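Local structure of myosin-4 (Saccharomyces cerevisiae, 4LL6) at residues His155-Asp160 with Phe176-Thr181; Phe182-Asp187 with Val242-Pro247; Asp206-Leu211 with Pro254-Ile259; Pro224-Lys229 with Gln292-Lys297. The protein is a class V myosin motor, present here as its globular tail domain, that helps localise mRNAs such as ASH1 to the bud through SHE3. The protein carries 1 engineered substitution. All coordinates share one frame; numbering follows the deposited sequence.

The four contacts join helices and the turns at their ends within the all-helical tail domain, and contacts 1 to 3 form one cluster in which each touches the other two. Contacts 1 and 2, with centres 11 Å apart, share helix 173-192, and Phe-180 CE1 comes within 3.4 Å of Trp-244 CB. Contacts 2 and 3, 14 Å between centres, meet where Val-242 CG2 packs 3.4 Å from Leu-256 CD1. Contacts 1 and 3 touch through Ile-158 CD1 and Leu-211 CD2, 3.3 Å apart. Contact 4 stands apart: its centre is 20 Å from that of contact 3, with nearest atoms about 6 Å apart, and although it shares helix 228-245 with contact 2, their nearest atoms are about 17 Å apart.

Contact 1: His155-Asp160 with Phe176-Thr181; sequences HIEIFD and FAKLFT
Lys-178 and His-155 share the hydrogen bond that joins the two segments: Lys-178 NZ donates to His-155 O over 2.7 Å. The ammonium approaches in the plane of the carbonyl, at a C=O...N angle of 158°. A fully extended lysine chain, with CG trans to the main-chain nitrogen (chi1 -178°), carries NZ across the gap. It meets the His-155 side chain at about a right angle, which sets NZ over one face of the imidazole and leaves His-155 CE1 4.0 Å from Lys-178 CE.

Charge adds a weaker component. Glu-157 OE2 lies 4.2 Å from Lys-178 NZ, beyond salt-bridge range, yet its negative charge would probably still favour an ammonium group here.

The accepting carbonyl belongs to the last residue of helix 120-155, which ends in a Schellman motif with Glu-157, at a positive phi of 43°, as its C-prime residue. A cation at this carboxyl-terminal end would be expected to interact favourably with the helix dipole.

Apolar packing comes from Ile-156, the first residue to leave helical geometry. It and Lys-178 run past one another in opposite directions, and Ile-156 CD1 presses tightly on the lysine stem, 3.3 Å from Lys-178 CG. Ile-156 CG1 rests against the next residue, 3.6 Å from Leu-179 CA and 4.1 Å from Leu-179 CB. Leu-179 packs as well on Met-161 and on Leu-241 of helix 228-245.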
# COMPACT_ATOMS: atom_id res chain seq x y z
N HIS A 155 -15.57 5.30 5.71
CA HIS A 155 -16.39 4.39 6.48
C HIS A 155 -16.04 4.34 7.97
O HIS A 155 -16.93 4.20 8.81
CB HIS A 155 -16.32 3.00 5.85
CG HIS A 155 -17.04 1.93 6.63
ND1 HIS A 155 -16.49 1.33 7.74
CD2 HIS A 155 -18.25 1.36 6.45
CE1 HIS A 155 -17.33 0.42 8.20
NE2 HIS A 155 -18.40 0.42 7.44
N ILE A 156 -14.76 4.45 8.31
CA ILE A 156 -14.37 4.40 9.72
C ILE A 156 -14.27 5.82 10.31
O ILE A 156 -13.85 5.99 11.46
CB ILE A 156 -13.02 3.62 9.89
CG1 ILE A 156 -12.96 2.98 11.28
CG2 ILE A 156 -11.83 4.54 9.71
CD1 ILE A 156 -13.87 1.78 11.45
N GLU A 157 -14.65 6.82 9.52
CA GLU A 157 -14.63 8.23 9.92
C GLU A 157 -13.36 8.64 10.67
O GLU A 157 -13.42 8.98 11.85
CB GLU A 157 -15.85 8.55 10.79
CG GLU A 157 -17.19 8.31 10.09
CD GLU A 157 -18.39 8.55 11.00
OE1 GLU A 157 -18.50 9.67 11.56
OE2 GLU A 157 -19.22 7.63 11.15
N ILE A 158 -12.22 8.62 9.99
CA ILE A 158 -10.95 8.98 10.61
C ILE A 158 -10.81 10.48 10.88
O ILE A 158 -10.23 10.87 11.90
CB ILE A 158 -9.76 8.48 9.76
CG1 ILE A 158 -9.47 7.02 10.10
CG2 ILE A 158 -8.53 9.33 10.00
CD1 ILE A 158 -8.76 6.26 8.99
N PHE A 159 -11.32 11.31 9.98
CA PHE A 159 -11.22 12.75 10.16
C PHE A 159 -11.97 13.20 11.41
O PHE A 159 -11.45 13.98 12.22
CB PHE A 159 -11.79 13.49 8.94
CG PHE A 159 -11.78 14.99 9.10
CD1 PHE A 159 -10.61 15.73 8.89
CD2 PHE A 159 -12.91 15.66 9.59
CE1 PHE A 159 -10.55 17.10 9.17
CE2 PHE A 159 -12.86 17.03 9.87
CZ PHE A 159 -11.67 17.75 9.66
N ASP A 160 -13.21 12.73 11.58
CA ASP A 160 -14.01 13.10 12.74
C ASP A 160 -13.50 12.46 14.02
O ASP A 160 -13.81 12.92 15.12
CB ASP A 160 -15.47 12.73 12.55
CG ASP A 160 -16.21 13.71 11.66
OD1 ASP A 160 -15.78 14.87 11.55
OD2 ASP A 160 -17.24 13.32 11.09
N PHE A 176 -12.77 5.16 18.08
CA PHE A 176 -11.53 4.39 18.14
C PHE A 176 -11.78 2.89 18.29
O PHE A 176 -11.03 2.07 17.76
CB PHE A 176 -10.63 4.87 19.27
CG PHE A 176 -9.76 6.02 18.88
CD1 PHE A 176 -10.17 7.33 19.09
CD2 PHE A 176 -8.51 5.80 18.30
CE1 PHE A 176 -9.37 8.40 18.73
CE2 PHE A 176 -7.69 6.86 17.92
CZ PHE A 176 -8.12 8.17 18.14
N ALA A 177 -12.84 2.54 19.02
CA ALA A 177 -13.20 1.14 19.22
C ALA A 177 -13.47 0.55 17.84
O ALA A 177 -12.93 -0.50 17.49
CB ALA A 177 -14.45 1.03 20.10
N LYS A 178 -14.30 1.23 17.06
CA LYS A 178 -14.66 0.81 15.71
C LYS A 178 -13.40 0.71 14.81
O LYS A 178 -13.28 -0.21 14.00
CB LYS A 178 -15.67 1.79 15.13
CG LYS A 178 -16.17 1.45 13.75
CD LYS A 178 -16.99 2.60 13.18
CE LYS A 178 -17.36 2.36 11.72
NZ LYS A 178 -18.07 3.54 11.14
N LEU A 179 -12.48 1.67 14.96
CA LEU A 179 -11.25 1.68 14.18
C LEU A 179 -10.42 0.44 14.48
O LEU A 179 -10.01 -0.27 13.57
CB LEU A 179 -10.40 2.92 14.51
CG LEU A 179 -8.94 2.80 14.03
CD1 LEU A 179 -8.91 2.90 12.51
CD2 LEU A 179 -8.09 3.88 14.65
N PHE A 180 -10.17 0.20 15.76
CA PHE A 180 -9.41 -0.97 16.17
C PHE A 180 -10.08 -2.25 15.68
O PHE A 180 -9.41 -3.22 15.32
CB PHE A 180 -9.24 -1.01 17.69
CG PHE A 180 -8.44 0.13 18.24
CD1 PHE A 180 -7.17 0.40 17.74
CD2 PHE A 180 -8.95 0.94 19.24
CE1 PHE A 180 -6.41 1.47 18.24
CE2 PHE A 180 -8.20 2.01 19.74
CZ PHE A 180 -6.92 2.27 19.24
N THR A 181 -11.41 -2.25 15.62
CA THR A 181 -12.14 -3.42 15.15
C THR A 181 -12.04 -3.56 13.63
O THR A 181 -12.23 -4.65 13.07
CB THR A 181 -13.63 -3.36 15.61
OG1 THR A 181 -13.68 -3.20 17.03
CG2 THR A 181 -14.35 -4.65 15.27

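Contact 2: Phe182-Asp187 with Val242-Pro247; sequences FLNEFD and VSWFEP
Leu-183 packs over one face of the Trp-244 indole. Its CB sits 3.3 Å from the centroid of the six-membered ring and only 9° off the ring normal, a CH-pi contact over the face. Farther along the same side chain, Leu-183 CD2 reaches Trp-244 CE3 at 3.3 Å and touches a second aromatic residue, Phe-245, at CE2 (3.6 Å).

The rim of the indole is engaged too. Trp-244 NE1 donates to Asn-184 OD1 over 3.0 Å with an N-H...O angle of 157°. OD1 lies close to the indole plane, whereas NE1 stands well above the plane of the amide, so the bond does not follow a carbonyl lone pair. Asp-187 CB borders the ring edge, 4.0 Å from Trp-244 CH2.

Leu-183 and its neighbour Asn-184, with Asp-187 one turn further on, belong to helix 173-192, and the indole is delivered to them by helix 228-245, so a single large aromatic side chain bridges two helices of the globular tail bundle. Trp-244 CG is trans to its main-chain nitrogen (chi1 -172°), which directs the ring across the gap between the helices.

Phe-245 probably helps to hold the indole in place: Trp-244 CE3 stands 3.5 Å above the phenyl plane, over its centre. Farther out, Phe-204 of helix 197-221 meets Trp-244 edge-to-face and Phe-186 in the same manner, while Arg-248 makes a cation-pi contact with the tryptophan.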
# COMPACT_ATOMS: atom_id res chain seq x y z
N PHE A 182 -11.74 -2.47 12.95
CA PHE A 182 -11.58 -2.49 11.50
C PHE A 182 -10.18 -3.05 11.23
O PHE A 182 -9.99 -3.88 10.35
CB PHE A 182 -11.68 -1.09 10.94
CG PHE A 182 -11.08 -0.96 9.57
CD1 PHE A 182 -11.76 -1.45 8.45
CD2 PHE A 182 -9.82 -0.39 9.41
CE1 PHE A 182 -11.18 -1.38 7.18
CE2 PHE A 182 -9.23 -0.32 8.15
CZ PHE A 182 -9.91 -0.81 7.03
N LEU A 183 -9.21 -2.55 11.99
CA LEU A 183 -7.82 -2.98 11.87
C LEU A 183 -7.67 -4.46 12.20
O LEU A 183 -6.86 -5.16 11.59
CB LEU A 183 -6.92 -2.15 12.79
CG LEU A 183 -6.18 -0.93 12.22
CD1 LEU A 183 -6.99 -0.31 11.11
CD2 LEU A 183 -5.89 0.08 13.34
N ASN A 184 -8.45 -4.95 13.17
CA ASN A 184 -8.38 -6.35 13.54
C ASN A 184 -8.86 -7.25 12.41
O ASN A 184 -8.26 -8.29 12.14
CB ASN A 184 -9.19 -6.63 14.81
CG ASN A 184 -8.52 -6.12 16.06
OD1 ASN A 184 -7.29 -6.12 16.17
ND2 ASN A 184 -9.33 -5.68 17.02
N GLU A 185 -9.95 -6.86 11.76
CA GLU A 185 -10.46 -7.66 10.65
C GLU A 185 -9.47 -7.61 9.49
O GLU A 185 -9.28 -8.60 8.79
CB GLU A 185 -11.83 -7.16 10.19
CG GLU A 185 -12.38 -7.96 9.00
CD GLU A 185 -13.88 -7.83 8.81
OE1 GLU A 185 -14.42 -8.48 7.89
OE2 GLU A 185 -14.53 -7.09 9.59
N PHE A 186 -8.85 -6.44 9.29
CA PHE A 186 -7.86 -6.26 8.23
C PHE A 186 -6.72 -7.24 8.48
O PHE A 186 -6.37 -8.02 7.61
CB PHE A 186 -7.34 -4.80 8.26
CG PHE A 186 -6.41 -4.43 7.13
CD1 PHE A 186 -6.36 -5.17 5.95
CD2 PHE A 186 -5.63 -3.27 7.23
CE1 PHE A 186 -5.55 -4.77 4.89
CE2 PHE A 186 -4.82 -2.86 6.17
CZ PHE A 186 -4.78 -3.61 5.00
N ASP A 187 -6.17 -7.20 9.69
CA ASP A 187 -5.08 -8.07 10.08
C ASP A 187 -5.45 -9.55 9.97
O ASP A 187 -4.64 -10.36 9.55
CB ASP A 187 -4.63 -7.76 11.51
CG ASP A 187 -3.51 -8.66 11.99
OD1 ASP A 187 -3.77 -9.87 12.21
OD2 ASP A 187 -2.37 -8.18 12.13
N VAL A 242 -1.86 4.96 16.81
CA VAL A 242 -0.56 4.34 16.66
C VAL A 242 -0.34 3.18 17.64
O VAL A 242 0.45 2.28 17.36
CB VAL A 242 0.57 5.39 16.85
CG1 VAL A 242 1.91 4.72 17.01
CG2 VAL A 242 0.61 6.31 15.66
N SER A 243 -1.06 3.19 18.76
CA SER A 243 -0.91 2.13 19.75
C SER A 243 -1.20 0.77 19.14
O SER A 243 -0.44 -0.18 19.35
CB SER A 243 -1.82 2.38 20.97
OG SER A 243 -3.15 2.01 20.69
N TRP A 244 -2.28 0.67 18.37
CA TRP A 244 -2.64 -0.60 17.72
C TRP A 244 -1.53 -1.15 16.83
O TRP A 244 -1.34 -2.36 16.74
CB TRP A 244 -3.89 -0.45 16.88
CG TRP A 244 -4.41 -1.75 16.35
CD1 TRP A 244 -5.23 -2.64 17.00
CD2 TRP A 244 -4.10 -2.35 15.09
NE1 TRP A 244 -5.45 -3.74 16.22
CE2 TRP A 244 -4.77 -3.60 15.04
CE3 TRP A 244 -3.32 -1.96 13.99
CZ2 TRP A 244 -4.69 -4.45 13.93
CZ3 TRP A 244 -3.23 -2.81 12.89
CH2 TRP A 244 -3.92 -4.04 12.87
N PHE A 245 -0.80 -0.25 16.16
CA PHE A 245 0.29 -0.62 15.26
C PHE A 245 1.61 -0.91 15.99
O PHE A 245 2.36 -1.79 15.59
CB PHE A 245 0.50 0.49 14.22
CG PHE A 245 -0.64 0.65 13.24
CD1 PHE A 245 -0.68 -0.11 12.08
CD2 PHE A 245 -1.69 1.52 13.51
CE1 PHE A 245 -1.76 0.00 11.20
CE2 PHE A 245 -2.76 1.63 12.64
CZ PHE A 245 -2.80 0.87 11.49
N GLU A 246 1.88 -0.15 17.05
CA GLU A 246 3.11 -0.28 17.84
C GLU A 246 3.66 -1.69 18.07
O GLU A 246 4.83 -1.97 17.77
CB GLU A 246 2.92 0.37 19.22
CG GLU A 246 3.07 1.88 19.27
CD GLU A 246 4.38 2.30 19.92
OE1 GLU A 246 5.45 1.99 19.34
OE2 GLU A 246 4.33 2.92 21.00
N PRO A 247 2.82 -2.59 18.62
CA PRO A 247 3.23 -3.97 18.89
C PRO A 247 3.38 -4.85 17.66
O PRO A 247 4.11 -5.85 17.69
CB PRO A 247 2.12 -4.47 19.81
CG PRO A 247 0.91 -3.77 19.24
CD PRO A 247 1.42 -2.37 19.03

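Contact 3: Asp206-Leu211 with Pro254-Ile259; sequences DTLKYL and PNLIQI
Lys-209 and Asn-255 come together where the backbones are nearest, with their CA atoms 5.0 Å apart. The two side chains are inclined to one another. The lysine runs out straight beyond CG and lays its aliphatic stem along the amide oxygen: Asn-255 OD1 is 3.4 Å from Lys-209 CG and 3.3 Å from Lys-209 CE. These are contacts with carbon, not hydrogen bonds. The nitrogen of each side chain is engaged elsewhere, Asn-255 ND2 donating to Asn-205 OD1 and Lys-209 NZ making a long, weak ion pair with Asp-340.

With CG on the side of its main-chain nitrogen (chi1 -72°), Asn-255 turns its amide oxygen to the lysine stem while its CB packs on the residue just before that lysine, 3.7 Å from Leu-208 CB. The asparagine therefore fits between two consecutive side chains of helix 197-221.

Leu-256, at the N-cap position of helix 257-266, also packs on Leu-208. Its two methyl groups divide the work: CD2 reaches the main chain, 3.3 Å from Leu-208 O, and CD1 meets the isobutyl end at Leu-208 CD2 (4.2 Å). Leu-211 CB lies at the margin, 4.4 Å from Leu-256 CD2. No hydrogen bond joins the two segments directly, and the contact across them is made by van der Waals packing.

Within the DIL domain, this places the start of helix 257-266 against the middle of helix 197-221. Asn-212 of that helix accepts a hydrogen bond from Ile-259 N, and helix 228-245 lines the same core, Leu-241 and Phe-245 packing on Leu-208 and Val-242 on Leu-256.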
# COMPACT_ATOMS: atom_id res chain seq x y z
N ASP A 206 2.62 0.97 5.00
CA ASP A 206 2.04 1.76 3.92
C ASP A 206 0.67 2.30 4.28
O ASP A 206 0.30 3.40 3.85
CB ASP A 206 1.96 0.94 2.63
CG ASP A 206 3.33 0.71 2.03
OD1 ASP A 206 4.26 1.47 2.39
OD2 ASP A 206 3.49 -0.20 1.19
N THR A 207 -0.08 1.55 5.08
CA THR A 207 -1.40 1.99 5.50
C THR A 207 -1.21 3.29 6.28
O THR A 207 -1.93 4.25 6.06
CB THR A 207 -2.09 0.92 6.38
OG1 THR A 207 -2.55 -0.16 5.55
CG2 THR A 207 -3.28 1.52 7.16
N LEU A 208 -0.23 3.31 7.18
CA LEU A 208 0.07 4.48 7.98
C LEU A 208 0.56 5.63 7.10
O LEU A 208 0.25 6.79 7.38
CB LEU A 208 1.13 4.16 9.04
CG LEU A 208 0.60 3.24 10.15
CD1 LEU A 208 1.73 2.72 11.01
CD2 LEU A 208 -0.41 4.01 10.98
N LYS A 209 1.31 5.31 6.05
CA LYS A 209 1.81 6.32 5.11
C LYS A 209 0.64 7.02 4.43
O LYS A 209 0.67 8.22 4.19
CB LYS A 209 2.69 5.70 4.02
CG LYS A 209 4.04 5.23 4.50
CD LYS A 209 4.94 4.88 3.33
CE LYS A 209 6.28 4.38 3.84
NZ LYS A 209 7.27 4.19 2.75
N TYR A 210 -0.40 6.24 4.12
CA TYR A 210 -1.58 6.79 3.49
C TYR A 210 -2.27 7.75 4.46
O TYR A 210 -2.62 8.88 4.10
CB TYR A 210 -2.55 5.67 3.10
CG TYR A 210 -3.83 6.21 2.53
CD1 TYR A 210 -3.93 6.56 1.19
CD2 TYR A 210 -4.94 6.44 3.36
CE1 TYR A 210 -5.09 7.13 0.67
CE2 TYR A 210 -6.11 7.01 2.85
CZ TYR A 210 -6.17 7.36 1.51
OH TYR A 210 -7.31 7.92 1.00
N LEU A 211 -2.46 7.29 5.70
CA LEU A 211 -3.10 8.08 6.74
C LEU A 211 -2.32 9.38 7.01
O LEU A 211 -2.91 10.42 7.30
CB LEU A 211 -3.24 7.25 8.01
CG LEU A 211 -4.24 6.10 7.93
CD1 LEU A 211 -4.13 5.27 9.19
CD2 LEU A 211 -5.66 6.66 7.80
N PRO A 254 7.53 7.16 12.15
CA PRO A 254 8.16 7.79 10.98
C PRO A 254 7.25 7.79 9.74
O PRO A 254 7.44 8.61 8.84
CB PRO A 254 9.42 6.94 10.77
CG PRO A 254 9.78 6.55 12.15
CD PRO A 254 8.43 6.17 12.75
N ASN A 255 6.29 6.87 9.70
CA ASN A 255 5.34 6.81 8.58
C ASN A 255 4.33 7.96 8.64
O ASN A 255 3.70 8.30 7.64
CB ASN A 255 4.57 5.49 8.59
CG ASN A 255 5.42 4.30 8.20
OD1 ASN A 255 5.97 4.25 7.11
ND2 ASN A 255 5.52 3.34 9.10
N LEU A 256 4.19 8.55 9.84
CA LEU A 256 3.27 9.65 10.11
C LEU A 256 4.00 10.95 10.42
O LEU A 256 3.45 11.82 11.10
CB LEU A 256 2.41 9.33 11.33
CG LEU A 256 1.59 8.07 11.19
CD1 LEU A 256 1.10 7.64 12.54
CD2 LEU A 256 0.44 8.35 10.24
N ILE A 257 5.21 11.09 9.92
CA ILE A 257 5.98 12.28 10.25
C ILE A 257 5.40 13.67 9.89
O ILE A 257 5.59 14.61 10.65
CB ILE A 257 7.43 12.13 9.73
CG1 ILE A 257 8.35 12.99 10.59
CG2 ILE A 257 7.51 12.43 8.25
CD1 ILE A 257 8.37 12.55 12.08
N GLN A 258 4.66 13.80 8.79
CA GLN A 258 4.08 15.10 8.45
C GLN A 258 2.94 15.51 9.37
O GLN A 258 2.88 16.66 9.81
CB GLN A 258 3.59 15.14 7.00
CG GLN A 258 4.69 15.36 5.96
CD GLN A 258 5.62 14.18 5.86
OE1 GLN A 258 5.19 13.03 5.97
NE2 GLN A 258 6.91 14.44 5.63
N ILE A 259 2.03 14.59 9.68
CA ILE A 259 0.93 14.92 10.57
C ILE A 259 1.47 15.15 12.00
O ILE A 259 1.01 16.05 12.70
CB ILE A 259 -0.18 13.83 10.55
CG1 ILE A 259 -1.36 14.28 11.42
CG2 ILE A 259 0.35 12.49 11.04
CD1 ILE A 259 -1.95 15.61 10.99

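Contact 4: Pro224-Lys229 with Gln292-Lys297; sequences PALNWK and QAILLK
Leu-226 and Lys-297 form the compact part of this contact, through both backbone and side chain. Leu-226 N donates to Lys-297 O over 2.9 Å with an N-H...O angle of 152°, arriving from above the carbonyl plane by 42°. Alongside it, Ala-225 CA makes a C-H...O contact of 3.6 Å to the same Lys-297 O, so one oxygen receives two neighbouring residues.

The leucine and the lysine stem then lie alongside each other, headed in one direction. Leu-226 CD1 is 3.7 Å from Lys-297 CD, and the same methyl sits 3.7 Å from Ile-294 O and 4.1 Å from Ile-294 CG2. The leucine thus fills the corner between the last turn of helix 288-295 and the residue just beyond it, with Leu-219 and Leu-266 from two further helices packing on it.

In the fold, the linker after helix 197-221 becomes extended from Ala-225 to Asn-227 as it passes the end of helix 288-295. Asn-227 is the N-cap of the next helix, 228-245: its OD1 accepts from Tyr-230 N, while its ND2 donates to Lys-299 O.

The outer side, at the exposed Pro-224, is looser. Pro-224 O lies 3.2 Å from Lys-297 O, but two acceptors cannot bond, and it also borders the lysine stem, with Lys-297 CB 3.5 Å from Pro-224 O. Beyond the stem, a bend at the final torsion (chi4 55°) takes the ammonium away from Leu-226 to a hydrogen bond with Ile-220 O.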
# COMPACT_ATOMS: atom_id res chain seq x y z
N PRO A 224 -10.15 24.96 10.23
CA PRO A 224 -9.98 26.41 10.23
C PRO A 224 -9.21 26.98 11.42
O PRO A 224 -8.40 27.90 11.24
CB PRO A 224 -11.42 26.93 10.18
CG PRO A 224 -12.13 25.92 11.03
CD PRO A 224 -11.55 24.59 10.56
N ALA A 225 -9.43 26.44 12.61
CA ALA A 225 -8.74 26.96 13.79
C ALA A 225 -7.75 25.98 14.41
O ALA A 225 -8.10 24.85 14.73
CB ALA A 225 -9.75 27.40 14.84
N LEU A 226 -6.52 26.44 14.58
CA LEU A 226 -5.47 25.61 15.17
C LEU A 226 -4.77 26.38 16.26
O LEU A 226 -4.53 27.58 16.12
CB LEU A 226 -4.45 25.21 14.10
CG LEU A 226 -4.98 24.53 12.83
CD1 LEU A 226 -3.80 24.20 11.92
CD2 LEU A 226 -5.78 23.27 13.20
N ASN A 227 -4.43 25.70 17.35
CA ASN A 227 -3.74 26.31 18.49
C ASN A 227 -3.03 25.22 19.28
O ASN A 227 -3.11 24.05 18.92
CB ASN A 227 -4.72 27.06 19.40
CG ASN A 227 -6.04 26.32 19.60
OD1 ASN A 227 -6.08 25.23 20.18
ND2 ASN A 227 -7.13 26.91 19.10
N TRP A 228 -2.35 25.60 20.36
CA TRP A 228 -1.63 24.63 21.19
C TRP A 228 -2.57 23.50 21.65
O TRP A 228 -2.24 22.33 21.53
CB TRP A 228 -1.04 25.32 22.43
CG TRP A 228 -2.08 25.87 23.36
CD1 TRP A 228 -2.68 27.10 23.28
CD2 TRP A 228 -2.73 25.17 24.43
NE1 TRP A 228 -3.68 27.20 24.23
CE2 TRP A 228 -3.73 26.04 24.95
CE3 TRP A 228 -2.58 23.90 25.00
CZ2 TRP A 228 -4.57 25.67 26.01
CZ3 TRP A 228 -3.41 23.53 26.05
CH2 TRP A 228 -4.39 24.41 26.55
N LYS A 229 -3.74 23.88 22.17
CA LYS A 229 -4.72 22.93 22.67
C LYS A 229 -5.17 21.96 21.57
O LYS A 229 -5.49 20.79 21.84
CB LYS A 229 -5.92 23.69 23.25
CG LYS A 229 -7.03 22.83 23.84
CD LYS A 229 -6.63 22.16 25.16
CE LYS A 229 -7.78 21.27 25.66
NZ LYS A 229 -7.51 20.56 26.95
N GLN A 292 3.65 27.48 6.90
CA GLN A 292 2.89 28.71 6.80
C GLN A 292 1.40 28.34 6.80
O GLN A 292 0.61 28.90 7.56
CB GLN A 292 3.24 29.46 5.51
CG GLN A 292 3.19 30.97 5.64
CD GLN A 292 2.67 31.65 4.41
OE1 GLN A 292 2.83 32.86 4.23
NE2 GLN A 292 2.01 30.89 3.54
N ALA A 293 1.03 27.39 5.94
CA ALA A 293 -0.35 26.93 5.84
C ALA A 293 -0.91 26.55 7.22
O ALA A 293 -2.07 26.83 7.53
CB ALA A 293 -0.44 25.73 4.91
N ILE A 294 -0.08 25.91 8.04
CA ILE A 294 -0.48 25.52 9.38
C ILE A 294 -0.66 26.77 10.24
O ILE A 294 -1.73 27.00 10.79
CB ILE A 294 0.59 24.61 10.05
CG1 ILE A 294 0.64 23.25 9.36
CG2 ILE A 294 0.29 24.46 11.54
CD1 ILE A 294 1.97 22.55 9.59
N LEU A 295 0.39 27.58 10.32
CA LEU A 295 0.39 28.80 11.13
C LEU A 295 -0.57 29.93 10.72
O LEU A 295 -0.80 30.84 11.51
CB LEU A 295 1.81 29.35 11.24
CG LEU A 295 2.77 28.42 11.97
CD1 LEU A 295 4.07 29.15 12.22
CD2 LEU A 295 2.16 27.95 13.30
N LEU A 296 -1.11 29.88 9.51
CA LEU A 296 -2.04 30.90 9.07
C LEU A 296 -3.45 30.54 9.55
O LEU A 296 -4.41 31.27 9.32
CB LEU A 296 -2.04 31.03 7.54
CG LEU A 296 -0.83 31.71 6.90
CD1 LEU A 296 -1.00 31.74 5.39
CD2 LEU A 296 -0.70 33.12 7.43
N LYS A 297 -3.55 29.38 10.20
CA LYS A 297 -4.83 28.91 10.73
C LYS A 297 -4.84 29.10 12.23
O LYS A 297 -5.80 28.75 12.90
CB LYS A 297 -5.01 27.41 10.43
CG LYS A 297 -5.38 27.07 9.01
CD LYS A 297 -5.22 25.57 8.77
CE LYS A 297 -5.93 25.11 7.50
NZ LYS A 297 -5.51 25.87 6.28